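Farnesyltransferase, putative (Trypanosoma cruzi, PDB 3WCA) probably catalyses the head-to-head condensation of two farnesyl diphosphates to squalene, with magnesium as cofactor and NAD(P)H as reductant. Local coordinates at residues R207-Y210 with E211-E215. The protein carries 1 engineered substitution. Residues are numbered along the deposited sequence; the frame is centred on the assembly and turned at random.
Sequences RDFY and EDICE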
loop_
_atom_site.group_PDB
_atom_site.type_symbol
_atom_site.label_atom_id
_atom_site.label_comp_id
_atom_site.label_asym_id
_atom_site.label_seq_id
_atom_site.Cartn_x
_atom_site.Cartn_y
_atom_site.Cartn_z
ATOM N N ARG A 207 -2.545 8.819 -6.788
ATOM C CA ARG A 207 -3.172 9.933 -6.073
ATOM C C ARG A 207 -2.178 10.976 -5.582
ATOM O O ARG A 207 -2.474 12.172 -5.613
ATOM C CB ARG A 207 -3.972 9.432 -4.850
ATOM C CG ARG A 207 -4.624 10.571 -4.008
ATOM C CD ARG A 207 -4.854 10.176 -2.528
ATOM N NE ARG A 207 -3.611 9.751 -1.880
ATOM C CZ ARG A 207 -3.551 8.987 -0.788
ATOM N NH1 ARG A 207 -4.677 8.568 -0.212
ATOM N NH2 ARG A 207 -2.370 8.608 -0.288
ATOM N N ASP A 208 -1.011 10.526 -5.125
ATOM C CA ASP A 208 -0.006 11.436 -4.574
ATOM C C ASP A 208 1.019 12.011 -5.549
ATOM O O ASP A 208 2.027 12.568 -5.123
ATOM C CB ASP A 208 0.745 10.753 -3.418
ATOM C CG ASP A 208 -0.180 10.331 -2.282
ATOM O OD1 ASP A 208 -1.249 10.953 -2.123
ATOM O OD2 ASP A 208 0.170 9.382 -1.539
ATOM N N PHE A 209 0.766 11.892 -6.850
ATOM C CA PHE A 209 1.702 12.419 -7.841
ATOM C C PHE A 209 2.193 13.842 -7.574
ATOM O O PHE A 209 3.395 14.075 -7.474
ATOM C CB PHE A 209 1.086 12.386 -9.240
ATOM C CG PHE A 209 1.957 13.026 -10.297
ATOM C CD1 PHE A 209 2.993 12.319 -10.890
ATOM C CD2 PHE A 209 1.758 14.353 -10.670
ATOM C CE1 PHE A 209 3.816 12.919 -11.832
ATOM C CE2 PHE A 209 2.585 14.961 -11.618
ATOM C CZ PHE A 209 3.610 14.241 -12.195
ATOM N N TYR A 210 1.270 14.796 -7.480
ATOM C CA TYR A 210 1.648 16.192 -7.271
ATOM C C TYR A 210 2.449 16.412 -5.999
ATOM O O TYR A 210 3.504 17.046 -6.016
ATOM C CB TYR A 210 0.412 17.086 -7.233
ATOM C CG TYR A 210 0.737 18.567 -7.231
ATOM C CD1 TYR A 210 1.359 19.168 -8.326
ATOM C CD2 TYR A 210 0.410 19.372 -6.139
ATOM C CE1 TYR A 210 1.645 20.531 -8.337
ATOM C CE2 TYR A 210 0.693 20.739 -6.140
ATOM C CZ TYR A 210 1.309 21.309 -7.242
ATOM O OH TYR A 210 1.575 22.660 -7.250
ATOM N N GLU A 211 1.925 15.905 -4.894
ATOM C CA GLU A 211 2.582 16.028 -3.603
ATOM C C GLU A 211 3.988 15.438 -3.663
ATOM O O GLU A 211 4.926 15.995 -3.105
ATOM C CB GLU A 211 1.757 15.294 -2.545
ATOM C CG GLU A 211 2.368 15.268 -1.158
ATOM C CD GLU A 211 1.542 14.431 -0.204
ATOM O OE1 GLU A 211 0.316 14.667 -0.122
ATOM O OE2 GLU A 211 2.114 13.541 0.459
ATOM N N ASP A 212 4.132 14.311 -4.346
ATOM C CA ASP A 212 5.438 13.674 -4.447
ATOM C C ASP A 212 6.433 14.436 -5.318
ATOM O O ASP A 212 7.604 14.590 -4.945
ATOM C CB ASP A 212 5.298 12.242 -4.976
ATOM C CG ASP A 212 4.606 11.306 -3.979
ATOM O OD1 ASP A 212 4.669 11.581 -2.765
ATOM O OD2 ASP A 212 4.019 10.290 -4.407
ATOM N N ILE A 213 5.969 14.920 -6.471
ATOM C CA ILE A 213 6.843 15.633 -7.399
ATOM C C ILE A 213 7.203 17.033 -6.899
ATOM O O ILE A 213 8.171 17.636 -7.368
ATOM C CB ILE A 213 6.191 15.736 -8.802
ATOM C CG1 ILE A 213 7.263 16.002 -9.857
ATOM C CG2 ILE A 213 5.161 16.866 -8.831
ATOM C CD1 ILE A 213 6.776 15.762 -11.275
ATOM N N CYS A 214 6.422 17.531 -5.942
ATOM C CA CYS A 214 6.632 18.856 -5.368
ATOM C C CYS A 214 7.574 18.866 -4.173
ATOM O O CYS A 214 7.746 19.903 -3.533
ATOM C CB CYS A 214 5.301 19.470 -4.927
ATOM S SG CYS A 214 4.327 20.246 -6.226
ATOM N N GLU A 215 8.179 17.729 -3.855
ATOM C CA GLU A 215 9.088 17.693 -2.720
ATOM C C GLU A 215 10.533 17.921 -3.121
ATOM O O GLU A 215 10.872 17.902 -4.309
ATOM C CB GLU A 215 8.931 16.380 -1.954
ATOM C CG GLU A 215 7.655 16.364 -1.125
ATOM C CD GLU A 215 7.512 15.126 -0.276
ATOM O OE1 GLU A 215 6.540 15.057 0.510
ATOM O OE2 GLU A 215 8.361 14.221 -0.395
HETATM O O HOH W 1 -1.139 15.155 -4.500
#
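The second aspartate-rich motif of the squalene/phytoene synthase family, DxxED, here D208-F-Y-E211-D212, spans the N-cap residue D208, whose carboxylate makes no capping bond, and the first turn of helix 209-213. Consecutive i to i+4 bonds wind it up: D212 N to D208 O (2.8 Å), I213 N to F209 O, and C214 N to Y210 O, the last more bent. D208, E211 and D212, at i, i+3 and i+4, turn their acids to neighbouring positions: D208 OD2 and D212 OD2 stay 4.9 Å apart, D208 OD1 and E211 OE1 4.5 Å. The side chain of D208 lies about 6 Å from the bound farnesyl thiodiphosphate and that of D212 about 9 Å from magnesium, consistent with a part in binding metal-diphosphate, as in relatives, though D68, E71 and D72 hold the magnesium here. R207 steadies D208 side-on: NH2 reaches OD2 at 2.9 Å on its syn side, almost straight, while NE meets OD1 from above the carboxylate plane. On the buried flank F209, CG anti to its backbone N (chi1 175°), runs beside I213, with F209 CZ 3.6 Å from I213 CD1; W222 and F301 also meet the F209 ring, so bulky apolar residues fit here. Where the helix ends, C214 offers a small, polarisable sulfur to Y210: SG sits over one ring face, 3.5 Å from the Y210 centroid and 17° off the normal.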